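Local coordinates for thioredoxin-like protein (Parabacteroides distasonis, PDB 4FO5) that belongs to the thioredoxin-like AhpC/TSA proteins and is classed as an oxidoreductase, though its substrate and activity are not established, at residues W40-A45 and T81-I86. Sequence-based numbering, arbitrary orientation.
Sequences WAAYDA and TETVKI
Trp40 has its CG between the backbone N and the carbonyl carbon (chi1 69°), which sends the six-membered end of the indole toward helix 77-87. There, with OG1 beside the backbone N (chi1 -56°), Thr83 has its methyl CG2 anti to that N and facing the indole. The two side chains approach from opposite directions, and CG2 rests at the ring edge near the indole plane, 3.6 Å from Trp40 CZ3 and equally near CH2. The next residue, Val84, puts CG2 against the same rim, 4.0 Å from Trp40 CZ2, its side chain roughly perpendicular to the tryptophan. Thr83 OG1 sits 3.6 Å from Ala42 CB, a van der Waals contact; the hydroxyl's hydrogen bond goes to Ile79 O, one turn back, while Ala42 N hydrogen-bonds Asp74 OD2. Cutting the indole back to an alanine here is likely to open a gap beside the methyls of Thr83 and Val84, leaving Ala42 as the remaining touch of loop on helix. Classical thioredoxins carry Cys-X-X-Cys here; Asp44 and Ser47 probably occupy the cysteine positions. The contact joins the turn linking strand 34-40 to helix 45-58 with helix 77-87, while the indole also packs on Asn51 of helix 45-58, Ser70 of strand 66-72 and Gln94 of strand 94-96.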
loop_
_atom_site.group_PDB
_atom_site.type_symbol
_atom_site.label_atom_id
_atom_site.label_comp_id
_atom_site.label_asym_id
_atom_site.label_seq_id
_atom_site.Cartn_x
_atom_site.Cartn_y
_atom_site.Cartn_z
ATOM N N TRP A 40 3.974 4.264 4.265
ATOM C CA TRP A 40 3.909 5.055 5.481
ATOM C C TRP A 40 5.186 4.850 6.296
ATOM O O TRP A 40 6.002 3.997 5.963
ATOM C CB TRP A 40 2.660 4.659 6.321
ATOM C CG TRP A 40 2.765 3.282 6.905
ATOM C CD1 TRP A 40 2.661 2.102 6.236
ATOM C CD2 TRP A 40 3.093 2.946 8.262
ATOM N NE1 TRP A 40 2.865 1.050 7.093
ATOM C CE2 TRP A 40 3.148 1.539 8.343
ATOM C CE3 TRP A 40 3.351 3.702 9.416
ATOM C CZ2 TRP A 40 3.451 0.864 9.536
ATOM C CZ3 TRP A 40 3.659 3.030 10.597
ATOM C CH2 TRP A 40 3.691 1.630 10.651
ATOM N N ALA A 41 5.337 5.620 7.370
ATOM C CA ALA A 41 6.434 5.501 8.332
ATOM C C ALA A 41 5.983 6.104 9.646
ATOM O O ALA A 41 5.231 7.080 9.630
ATOM C CB ALA A 41 7.688 6.199 7.825
ATOM N N ALA A 42 6.422 5.523 10.779
ATOM C CA ALA A 42 6.096 6.028 12.117
ATOM C C ALA A 42 6.538 7.497 12.282
ATOM O O ALA A 42 5.853 8.251 12.969
ATOM C CB ALA A 42 6.747 5.156 13.182
ATOM N N TYR A 43 7.632 7.917 11.584
ATOM C CA TYR A 43 8.147 9.296 11.619
ATOM C C TYR A 43 7.248 10.295 10.826
ATOM O O TYR A 43 7.503 11.495 10.872
ATOM C CB TYR A 43 9.614 9.376 11.137
ATOM C CG TYR A 43 9.860 9.043 9.677
ATOM C CD1 TYR A 43 9.535 9.950 8.671
ATOM C CD2 TYR A 43 10.542 7.884 9.313
ATOM C CE1 TYR A 43 9.823 9.684 7.333
ATOM C CE2 TYR A 43 10.832 7.603 7.977
ATOM C CZ TYR A 43 10.460 8.501 6.987
ATOM O OH TYR A 43 10.725 8.225 5.663
ATOM N N ASP A 44 6.238 9.808 10.078
ATOM C CA ASP A 44 5.296 10.682 9.362
ATOM C C ASP A 44 3.929 10.406 9.956
ATOM O O ASP A 44 3.279 9.403 9.631
ATOM C CB ASP A 44 5.338 10.476 7.840
ATOM C CG ASP A 44 4.516 11.489 7.056
ATOM O OD1 ASP A 44 3.268 11.393 7.078
ATOM O OD2 ASP A 44 5.118 12.340 6.376
ATOM N N ALA A 45 3.543 11.256 10.911
ATOM C CA ALA A 45 2.312 11.150 11.700
ATOM C C ALA A 45 1.079 10.954 10.825
ATOM O O ALA A 45 0.282 10.060 11.102
ATOM C CB ALA A 45 2.148 12.390 12.573
ATOM N N THR A 81 7.586 -2.938 14.298
ATOM C CA THR A 81 6.942 -3.938 15.145
ATOM C C THR A 81 6.102 -3.284 16.251
ATOM O O THR A 81 4.914 -3.593 16.358
ATOM C CB THR A 81 8.012 -4.910 15.677
ATOM O OG1 THR A 81 8.343 -5.783 14.594
ATOM C CG2 THR A 81 7.543 -5.736 16.866
ATOM N N GLU A 82 6.700 -2.378 17.033
ATOM C CA GLU A 82 6.051 -1.659 18.137
ATOM C C GLU A 82 4.851 -0.831 17.638
ATOM O O GLU A 82 3.783 -0.889 18.250
ATOM C CB GLU A 82 7.092 -0.752 18.822
ATOM C CG GLU A 82 6.719 -0.233 20.193
ATOM C CD GLU A 82 7.730 0.739 20.769
ATOM O OE1 GLU A 82 8.021 1.761 20.104
ATOM O OE2 GLU A 82 8.223 0.486 21.893
ATOM N N THR A 83 5.024 -0.099 16.505
ATOM C CA THR A 83 4.000 0.763 15.898
ATOM C C THR A 83 2.775 -0.054 15.450
ATOM O O THR A 83 1.650 0.303 15.789
ATOM C CB THR A 83 4.594 1.586 14.728
ATOM O OG1 THR A 83 5.720 2.333 15.198
ATOM C CG2 THR A 83 3.605 2.553 14.141
ATOM N N VAL A 84 2.998 -1.149 14.703
ATOM C CA VAL A 84 1.931 -2.014 14.188
ATOM C C VAL A 84 1.162 -2.658 15.378
ATOM O O VAL A 84 -0.069 -2.763 15.323
ATOM C CB VAL A 84 2.533 -3.033 13.183
ATOM C CG1 VAL A 84 1.532 -4.105 12.809
ATOM C CG2 VAL A 84 3.007 -2.309 11.926
ATOM N N LYS A 85 1.879 -2.979 16.481
ATOM C CA LYS A 85 1.301 -3.519 17.713
ATOM C C LYS A 85 0.433 -2.435 18.382
ATOM O O LYS A 85 -0.740 -2.694 18.656
ATOM C CB LYS A 85 2.412 -4.028 18.651
ATOM C CG LYS A 85 1.913 -4.741 19.914
ATOM N N ILE A 86 0.971 -1.211 18.563
ATOM C CA ILE A 86 0.238 -0.071 19.165
ATOM C C ILE A 86 -1.031 0.290 18.350
ATOM O O ILE A 86 -2.092 0.539 18.941
ATOM C CB ILE A 86 1.164 1.172 19.332
ATOM C CG1 ILE A 86 2.163 0.960 20.497
ATOM C CG2 ILE A 86 0.356 2.471 19.551
ATOM C CD1 ILE A 86 3.491 1.741 20.373
#